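Local coordinates for protein carbohydrate esterase family 2 (CE2) (PDB 4XVH) that probably removes acetyl groups from xylan and related plant cell-wall polysaccharides, pairing an SGNH-type esterase domain with a jelly-roll beta-sandwich domain, at residues 292-297 and 311-315; 148-152 and 319-324; 22-28 and 73-79. All coordinates share one frame. Residue numbers count along the deposited sequence, not the author numbering.

Contact 1: 292-297 and 311-315; sequences VDWPTQ and THAAE
Residues 292-297 leave the end of parallel strand 289-292 in extended conformation, psi between 100° and 168°, and pass beside the helical turn 311-315, where Glu315 N bonds to Thr311 O (3.3 Å). This is the strand-to-helix return of the alpha/beta SGNH-hydrolase fold, joining the edge strand to the last helix. The CA atoms approach most closely at Trp294-Glu315 (6.6 Å) and Gln297-Thr311 (6.9 Å). Trp294, chi1 t and chi2 -15°, lays its indole between these elements. Glu315 (chi1 t, chi2 p) places CG 3.5 Å from the centroid of the five-membered ring, 18° off the normal, a CH-pi contact. Thr311 CG2 sits at the indole edge, 3.8 Å from Trp294 NE1, and the six-membered ring points an edge at the His312 face (centroids 5.8 Å apart, planes at 69°), an offset edge-to-face pair; ND1 of His312 is hydrogen-bonded to Tyr144 N. OE2 of Glu315 lies 2.7 Å from Asp293 O. Gln297 NE2 bonds to Tyr305 O; a water lies 2.8 Å from Gln297 OE1 and 2.6 Å from Thr311 OG1. A second water accepts from Trp294 NE1 (3.0 Å) and donates to Thr311 O (2.8 Å).

Contact 2: 148-152 and 319-324; sequences AANAL and LAKAIA
Apolar helix-to-helix packing, largely buried, joins the end of helix 144-151 to helix 309-327, with no hydrogen bond crossing between them. Residues 319-324 are regular helix (phi -56° to -71°, psi -39° to -46°), with Ile323 N to Leu319 O and Ala324 N to Ala320 O both 2.9 Å; Leu152 N bonds to Ala148 O (3.1 Å). Small residues permit the close approach: Ala148 and Ala320 bring their CA atoms to 4.4 Å and their CB atoms to 4.1 Å, while Ala148 CB reaches Ala320 N at 3.7 Å. Ala151 CB meets Ala320 CB at 3.9 Å, and Ala148 CB meets Leu319 CD2 at 3.8 Å. Both helices lie against the parallel sheet of the alpha/beta SGNH-hydrolase fold: Leu319 and Ile323 touch strand 207-211, Ala149 touches strand 155-160, and Leu152 and Ile323 share Ile112 of strand 111-116. The Leu152 side chain, chi1 m and chi2 t, places CD1 3.6 Å from CG2 of Ile323 (also m, t), and CD2 3.9 Å from Ala324 CB and 3.6 Å from Ala320 O.

Contact 3: 22-28 and 73-79; sequences VSFAFTG and GKHTVVL
Eight backbone hydrogen bonds, two at each of four pairs, zip strand 22-28 to strand 73-79 in an antiparallel ladder of the N-terminal jelly-roll beta-sandwich. Val22-Leu79, Phe24-Val77, Phe26-His75 and Gly28-Gly73 are the hydrogen-bonded pairs. His75 N to Phe26 O is 2.7 Å, the shortest bond; Val22 N to Leu79 O is 3.0 Å. Between them, Ser23-Val78, Ala25-Thr76 and Thr27-Lys74 form non-hydrogen-bonded pairs, CA atoms 4.1-4.4 Å apart, where CA-H...O contacts such as Ser23 CA to Val77 O (3.2 Å) add to the ladder. The strand axes approach to 4.4 Å at 154°. Gly28 and Gly73 have phi near 155° and psi of -156° and -165°, where a CB would clash with the preceding carbonyl oxygen. One face carries Val22, Phe24, Phe26, His75, Val77 and Leu79; Val22, Phe24, Phe26 and Leu79 reach strands 31-40 and 88-97 of the opposing sheet, while His75 ND1 bonds to Asp49. The chi1 p rotamers of Phe24 and Phe26 lean their rings toward strand 73-79. Phe26 CE1 touches Val77 CG2 at 3.7 Å, and Val77 CB stands 3.8 Å from the Phe24 ring centroid, a CH-pi contact over its face.

Overall arrangement
Contacts 1 and 2 belong to the esterase domain and share helix 309-327. They touch through Val292 CG2, which is 4.0 Å from Ala322 CB and 4.2 Å from Leu319 CD1, and contact 1 is nested within the chain loop that contact 2 closes. Contact 2 is mostly buried and wholly apolar in its side-chain chemistry. Contact 1, partly buried, mixes aromatic, polar and water-mediated links, and the side chain of Gln297 there is about 11 Å from the bound PEU. Contact 3 differs in kind: strand pairing by backbone hydrogen bonds, with one largely apolar face inside the sandwich. Its centre is about 34 Å from that of contact 1 and about 26 Å from that of contact 2.

Contact 1: 292-297 and 311-315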
loop_
_atom_site.group_PDB
_atom_site.type_symbol
_atom_site.label_atom_id
_atom_site.label_comp_id
_atom_site.label_asym_id
_atom_site.label_seq_id
_atom_site.Cartn_x
_atom_site.Cartn_y
_atom_site.Cartn_z
ATOM N N VAL A 292 13.621 10.302 -1.749
ATOM C CA VAL A 292 13.976 9.418 -0.651
ATOM C C VAL A 292 14.658 8.195 -1.278
ATOM O O VAL A 292 14.070 7.492 -2.101
ATOM C CB VAL A 292 12.718 9.005 0.200
ATOM C CG1 VAL A 292 13.109 7.959 1.264
ATOM C CG2 VAL A 292 12.052 10.243 0.830
ATOM N N ASP A 293 15.912 7.953 -0.908
ATOM C CA ASP A 293 16.664 6.845 -1.491
ATOM C C ASP A 293 16.282 5.513 -0.876
ATOM O O ASP A 293 16.013 5.442 0.314
ATOM C CB ASP A 293 18.166 7.079 -1.318
ATOM C CG ASP A 293 18.993 6.055 -2.025
ATOM O OD1 ASP A 293 18.755 5.779 -3.232
ATOM O OD2 ASP A 293 19.902 5.521 -1.362
ATOM N N TRP A 294 16.244 4.470 -1.702
ATOM C CA TRP A 294 16.114 3.106 -1.233
ATOM C C TRP A 294 17.220 2.298 -1.918
ATOM O O TRP A 294 17.124 1.940 -3.095
ATOM C CB TRP A 294 14.715 2.532 -1.535
ATOM C CG TRP A 294 14.383 1.276 -0.767
ATOM C CD1 TRP A 294 15.255 0.468 -0.088
ATOM C CD2 TRP A 294 13.069 0.703 -0.580
ATOM N NE1 TRP A 294 14.561 -0.579 0.517
ATOM C CE2 TRP A 294 13.224 -0.456 0.228
ATOM C CE3 TRP A 294 11.781 1.064 -1.016
ATOM C CZ2 TRP A 294 12.134 -1.267 0.615
ATOM C CZ3 TRP A 294 10.693 0.262 -0.634
ATOM C CH2 TRP A 294 10.888 -0.895 0.176
ATOM N N PRO A 295 18.314 2.062 -1.189
ATOM C CA PRO A 295 19.460 1.363 -1.777
ATOM C C PRO A 295 19.035 -0.009 -2.311
ATOM O O PRO A 295 18.183 -0.678 -1.716
ATOM C CB PRO A 295 20.438 1.230 -0.614
ATOM C CG PRO A 295 20.047 2.280 0.355
ATOM C CD PRO A 295 18.558 2.495 0.198
ATOM N N THR A 296 19.586 -0.382 -3.460
ATOM C CA THR A 296 19.367 -1.707 -4.038
ATOM C C THR A 296 19.526 -2.745 -2.947
ATOM O O THR A 296 20.481 -2.713 -2.199
ATOM C CB THR A 296 20.364 -1.990 -5.182
ATOM O OG1 THR A 296 20.214 -0.985 -6.201
ATOM C CG2 THR A 296 20.115 -3.381 -5.793
ATOM N N GLN A 297 18.573 -3.658 -2.842
ATOM C CA GLN A 297 18.547 -4.623 -1.745
ATOM C C GLN A 297 19.675 -5.655 -1.868
ATOM O O GLN A 297 20.305 -5.772 -2.927
ATOM C CB GLN A 297 17.177 -5.319 -1.734
ATOM C CG GLN A 297 16.872 -6.056 -3.050
ATOM C CD GLN A 297 15.480 -6.719 -3.047
ATOM O OE1 GLN A 297 14.827 -6.830 -1.994
ATOM N NE2 GLN A 297 15.024 -7.141 -4.224
ATOM N N THR A 311 14.221 -5.883 4.787
ATOM C CA THR A 311 14.453 -4.805 3.827
ATOM C C THR A 311 13.360 -3.743 3.923
ATOM O O THR A 311 13.643 -2.537 3.896
ATOM C CB THR A 311 14.547 -5.367 2.380
ATOM O OG1 THR A 311 15.672 -6.267 2.308
ATOM C CG2 THR A 311 14.751 -4.245 1.357
ATOM N N HIS A 312 12.109 -4.183 4.053
ATOM C CA HIS A 312 11.030 -3.227 4.266
ATOM C C HIS A 312 11.227 -2.454 5.583
ATOM O O HIS A 312 11.014 -1.266 5.629
ATOM C CB HIS A 312 9.678 -3.955 4.300
ATOM C CG HIS A 312 9.078 -4.192 2.952
ATOM N ND1 HIS A 312 8.481 -3.184 2.215
ATOM C CD2 HIS A 312 8.956 -5.326 2.210
ATOM C CE1 HIS A 312 8.001 -3.687 1.091
ATOM N NE2 HIS A 312 8.294 -4.986 1.049
ATOM N N ALA A 313 11.592 -3.136 6.663
ATOM C CA ALA A 313 11.609 -2.469 7.951
ATOM C C ALA A 313 12.696 -1.379 7.926
ATOM O O ALA A 313 12.512 -0.276 8.465
ATOM C CB ALA A 313 11.838 -3.472 9.085
ATOM N N ALA A 314 13.833 -1.687 7.297
ATOM C CA ALA A 314 14.943 -0.727 7.214
ATOM C C ALA A 314 14.534 0.554 6.459
ATOM O O ALA A 314 14.829 1.682 6.894
ATOM C CB ALA A 314 16.150 -1.382 6.558
ATOM N N GLU A 315 13.811 0.414 5.356
ATOM C CA GLU A 315 13.404 1.622 4.605
ATOM C C GLU A 315 12.234 2.318 5.302
ATOM O O GLU A 315 12.037 3.540 5.167
ATOM C CB GLU A 315 13.024 1.268 3.164
ATOM C CG GLU A 315 12.714 2.458 2.247
ATOM C CD GLU A 315 13.917 3.319 1.915
ATOM O OE1 GLU A 315 15.063 2.956 2.299
ATOM O OE2 GLU A 315 13.692 4.373 1.258
HETATM O O HOH W 1 16.074 -1.516 2.904
HETATM O O HOH W 2 15.002 -7.993 0.530
#

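Contact 2: 148-152 and 319-324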
loop_
_atom_site.group_PDB
_atom_site.type_symbol
_atom_site.label_atom_id
_atom_site.label_comp_id
_atom_site.label_asym_id
_atom_site.label_seq_id
_atom_site.Cartn_x
_atom_site.Cartn_y
_atom_site.Cartn_z
ATOM N N ALA A 148 6.451 3.047 8.236
ATOM C CA ALA A 148 6.716 4.479 8.385
ATOM C C ALA A 148 5.500 5.196 8.980
ATOM O O ALA A 148 5.653 6.017 9.874
ATOM C CB ALA A 148 7.097 5.114 7.019
ATOM N N ALA A 149 4.309 4.911 8.461
ATOM C CA ALA A 149 3.093 5.556 8.988
ATOM C C ALA A 149 2.894 5.160 10.462
ATOM O O ALA A 149 2.601 5.994 11.300
ATOM C CB ALA A 149 1.871 5.147 8.129
ATOM N N ASN A 150 3.060 3.878 10.774
ATOM C CA ASN A 150 3.005 3.438 12.171
ATOM C C ASN A 150 3.978 4.220 13.072
ATOM O O ASN A 150 3.629 4.628 14.172
ATOM C CB ASN A 150 3.350 1.958 12.302
ATOM C CG ASN A 150 2.294 1.014 11.680
ATOM O OD1 ASN A 150 1.150 1.398 11.365
ATOM N ND2 ASN A 150 2.690 -0.249 11.527
ATOM N N ALA A 151 5.229 4.371 12.634
ATOM C CA ALA A 151 6.233 5.076 13.447
ATOM C C ALA A 151 5.829 6.549 13.679
ATOM O O ALA A 151 6.177 7.159 14.693
ATOM C CB ALA A 151 7.629 5.003 12.757
ATOM N N LEU A 152 5.107 7.115 12.719
ATOM C CA LEU A 152 4.698 8.527 12.823
ATOM C C LEU A 152 3.325 8.660 13.492
ATOM O O LEU A 152 2.805 9.761 13.632
ATOM C CB LEU A 152 4.652 9.162 11.437
ATOM C CG LEU A 152 6.033 9.148 10.746
ATOM C CD1 LEU A 152 5.874 9.603 9.323
ATOM C CD2 LEU A 152 6.994 10.043 11.531
ATOM N N LEU A 319 12.177 6.214 5.748
ATOM C CA LEU A 319 11.073 7.033 5.265
ATOM C C LEU A 319 10.377 7.760 6.410
ATOM O O LEU A 319 10.015 8.944 6.283
ATOM C CB LEU A 319 10.087 6.160 4.481
ATOM C CG LEU A 319 8.834 6.866 3.981
ATOM C CD1 LEU A 319 9.205 8.031 3.040
ATOM C CD2 LEU A 319 7.879 5.812 3.320
ATOM N N ALA A 320 10.209 7.083 7.542
ATOM C CA ALA A 320 9.628 7.757 8.692
ATOM C C ALA A 320 10.432 9.017 9.062
ATOM O O ALA A 320 9.855 10.093 9.307
ATOM C CB ALA A 320 9.545 6.811 9.883
ATOM N N LYS A 321 11.762 8.898 9.113
ATOM C CA LYS A 321 12.579 10.057 9.474
ATOM C C LYS A 321 12.473 11.181 8.421
ATOM O O LYS A 321 12.483 12.365 8.753
ATOM C CB LYS A 321 14.061 9.667 9.635
ATOM C CG LYS A 321 14.386 8.722 10.803
ATOM C CD LYS A 321 15.899 8.618 10.917
ATOM C CE LYS A 321 16.360 7.443 11.738
ATOM N NZ LYS A 321 17.844 7.198 11.473
ATOM N N ALA A 322 12.432 10.799 7.155
ATOM C CA ALA A 322 12.392 11.787 6.074
ATOM C C ALA A 322 11.077 12.572 6.093
ATOM O O ALA A 322 11.066 13.765 5.827
ATOM C CB ALA A 322 12.570 11.101 4.747
ATOM N N ILE A 323 9.966 11.884 6.347
ATOM C CA ILE A 323 8.672 12.536 6.417
ATOM C C ILE A 323 8.674 13.433 7.645
ATOM O O ILE A 323 8.264 14.620 7.575
ATOM C CB ILE A 323 7.511 11.504 6.498
ATOM C CG1 ILE A 323 7.444 10.681 5.194
ATOM C CG2 ILE A 323 6.204 12.209 6.822
ATOM C CD1 ILE A 323 6.394 9.537 5.190
ATOM N N ALA A 324 9.147 12.876 8.763
ATOM C CA ALA A 324 9.190 13.635 10.018
ATOM C C ALA A 324 9.995 14.910 9.823
ATOM O O ALA A 324 9.583 15.986 10.293
ATOM C CB ALA A 324 9.796 12.791 11.199
#

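Contact 3: 22-28 and 73-79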
loop_
_atom_site.group_PDB
_atom_site.type_symbol
_atom_site.label_atom_id
_atom_site.label_comp_id
_atom_site.label_asym_id
_atom_site.label_seq_id
_atom_site.Cartn_x
_atom_site.Cartn_y
_atom_site.Cartn_z
ATOM N N VAL A 22 -11.000 -2.364 9.179
ATOM C CA VAL A 22 -11.898 -1.719 10.144
ATOM C C VAL A 22 -11.278 -1.739 11.527
ATOM O O VAL A 22 -10.449 -2.624 11.846
ATOM C CB VAL A 22 -13.292 -2.398 10.211
ATOM C CG1 VAL A 22 -14.068 -2.237 8.889
ATOM C CG2 VAL A 22 -13.165 -3.889 10.609
ATOM N N SER A 23 -11.630 -0.748 12.337
ATOM C CA SER A 23 -11.192 -0.690 13.718
ATOM C C SER A 23 -12.401 -0.422 14.606
ATOM O O SER A 23 -13.222 0.447 14.284
ATOM C CB SER A 23 -10.119 0.404 13.902
ATOM O OG SER A 23 -9.990 0.807 15.265
ATOM N N PHE A 24 -12.519 -1.128 15.719
ATOM C CA PHE A 24 -13.624 -0.867 16.630
ATOM C C PHE A 24 -13.262 -1.385 18.009
ATOM O O PHE A 24 -12.190 -1.986 18.205
ATOM C CB PHE A 24 -14.942 -1.485 16.102
ATOM C CG PHE A 24 -14.920 -3.003 15.929
ATOM C CD1 PHE A 24 -14.502 -3.576 14.736
ATOM C CD2 PHE A 24 -15.375 -3.840 16.950
ATOM C CE1 PHE A 24 -14.501 -4.980 14.573
ATOM C CE2 PHE A 24 -15.378 -5.248 16.812
ATOM C CZ PHE A 24 -14.946 -5.817 15.619
ATOM N N ALA A 25 -14.117 -1.103 18.981
ATOM C CA ALA A 25 -13.909 -1.637 20.310
ATOM C C ALA A 25 -15.254 -2.106 20.828
ATOM O O ALA A 25 -16.304 -1.584 20.418
ATOM C CB ALA A 25 -13.289 -0.590 21.229
ATOM N N PHE A 26 -15.241 -3.105 21.702
ATOM C CA PHE A 26 -16.484 -3.578 22.271
ATOM C C PHE A 26 -16.248 -4.000 23.711
ATOM O O PHE A 26 -15.101 -4.183 24.150
ATOM C CB PHE A 26 -17.061 -4.745 21.455
ATOM C CG PHE A 26 -16.256 -6.019 21.555
ATOM C CD1 PHE A 26 -15.101 -6.193 20.796
ATOM C CD2 PHE A 26 -16.664 -7.049 22.384
ATOM C CE1 PHE A 26 -14.362 -7.354 20.877
ATOM C CE2 PHE A 26 -15.925 -8.220 22.480
ATOM C CZ PHE A 26 -14.776 -8.381 21.731
ATOM N N THR A 27 -17.336 -4.156 24.454
ATOM C CA THR A 27 -17.205 -4.839 25.713
ATOM C C THR A 27 -18.084 -6.085 25.691
ATOM O O THR A 27 -19.234 -6.056 25.272
ATOM C CB THR A 27 -17.534 -3.918 26.885
ATOM O OG1 THR A 27 -17.221 -4.599 28.105
ATOM C CG2 THR A 27 -18.988 -3.512 26.871
ATOM N N GLY A 28 -17.496 -7.208 26.076
ATOM C CA GLY A 28 -18.186 -8.484 25.997
ATOM C C GLY A 28 -17.161 -9.597 25.915
ATOM O O GLY A 28 -16.030 -9.424 26.364
ATOM N N GLY A 73 -15.170 -8.238 28.960
ATOM C CA GLY A 73 -14.724 -6.884 29.233
ATOM C C GLY A 73 -14.381 -6.148 27.949
ATOM O O GLY A 73 -14.742 -6.587 26.862
ATOM N N LYS A 74 -13.681 -5.028 28.070
ATOM C CA LYS A 74 -13.379 -4.200 26.896
ATOM C C LYS A 74 -12.306 -4.839 26.005
ATOM O O LYS A 74 -11.301 -5.362 26.500
ATOM C CB LYS A 74 -12.943 -2.787 27.334
ATOM C CG LYS A 74 -12.459 -1.933 26.163
ATOM C CD LYS A 74 -12.219 -0.481 26.539
ATOM C CE LYS A 74 -11.722 0.312 25.314
ATOM N NZ LYS A 74 -11.498 1.740 25.667
ATOM N N HIS A 75 -12.528 -4.842 24.697
ATOM C CA HIS A 75 -11.498 -5.308 23.775
ATOM C C HIS A 75 -11.459 -4.382 22.554
ATOM O O HIS A 75 -12.466 -3.744 22.237
ATOM C CB HIS A 75 -11.747 -6.757 23.353
ATOM C CG HIS A 75 -11.703 -7.717 24.499
ATOM N ND1 HIS A 75 -10.519 -8.189 25.031
ATOM C CD2 HIS A 75 -12.697 -8.240 25.257
ATOM C CE1 HIS A 75 -10.790 -8.976 26.062
ATOM N NE2 HIS A 75 -12.105 -9.029 26.214
ATOM N N THR A 76 -10.286 -4.269 21.932
ATOM C CA THR A 76 -10.125 -3.523 20.688
ATOM C C THR A 76 -9.908 -4.520 19.566
ATOM O O THR A 76 -9.298 -5.579 19.758
ATOM C CB THR A 76 -8.932 -2.538 20.715
ATOM O OG1 THR A 76 -7.711 -3.269 20.918
ATOM C CG2 THR A 76 -9.086 -1.489 21.813
ATOM N N VAL A 77 -10.407 -4.175 18.387
ATOM C CA VAL A 77 -10.254 -5.016 17.211
ATOM C C VAL A 77 -9.806 -4.153 16.034
ATOM O O VAL A 77 -10.435 -3.126 15.719
ATOM C CB VAL A 77 -11.564 -5.742 16.848
ATOM C CG1 VAL A 77 -11.362 -6.603 15.647
ATOM C CG2 VAL A 77 -12.066 -6.586 18.039
ATOM N N VAL A 78 -8.705 -4.560 15.413
ATOM C CA VAL A 78 -8.249 -3.937 14.161
ATOM C C VAL A 78 -8.038 -5.021 13.116
ATOM O O VAL A 78 -7.278 -5.975 13.337
ATOM C CB VAL A 78 -6.949 -3.136 14.356
ATOM C CG1 VAL A 78 -6.419 -2.577 13.007
ATOM C CG2 VAL A 78 -7.187 -1.999 15.336
ATOM N N LEU A 79 -8.765 -4.907 12.014
ATOM C CA LEU A 79 -8.622 -5.794 10.863
ATOM C C LEU A 79 -7.978 -5.063 9.705
ATOM O O LEU A 79 -8.481 -4.001 9.297
ATOM C CB LEU A 79 -10.002 -6.305 10.409
ATOM C CG LEU A 79 -10.046 -7.199 9.162
ATOM C CD1 LEU A 79 -9.568 -8.581 9.552
ATOM C CD2 LEU A 79 -11.465 -7.294 8.567
#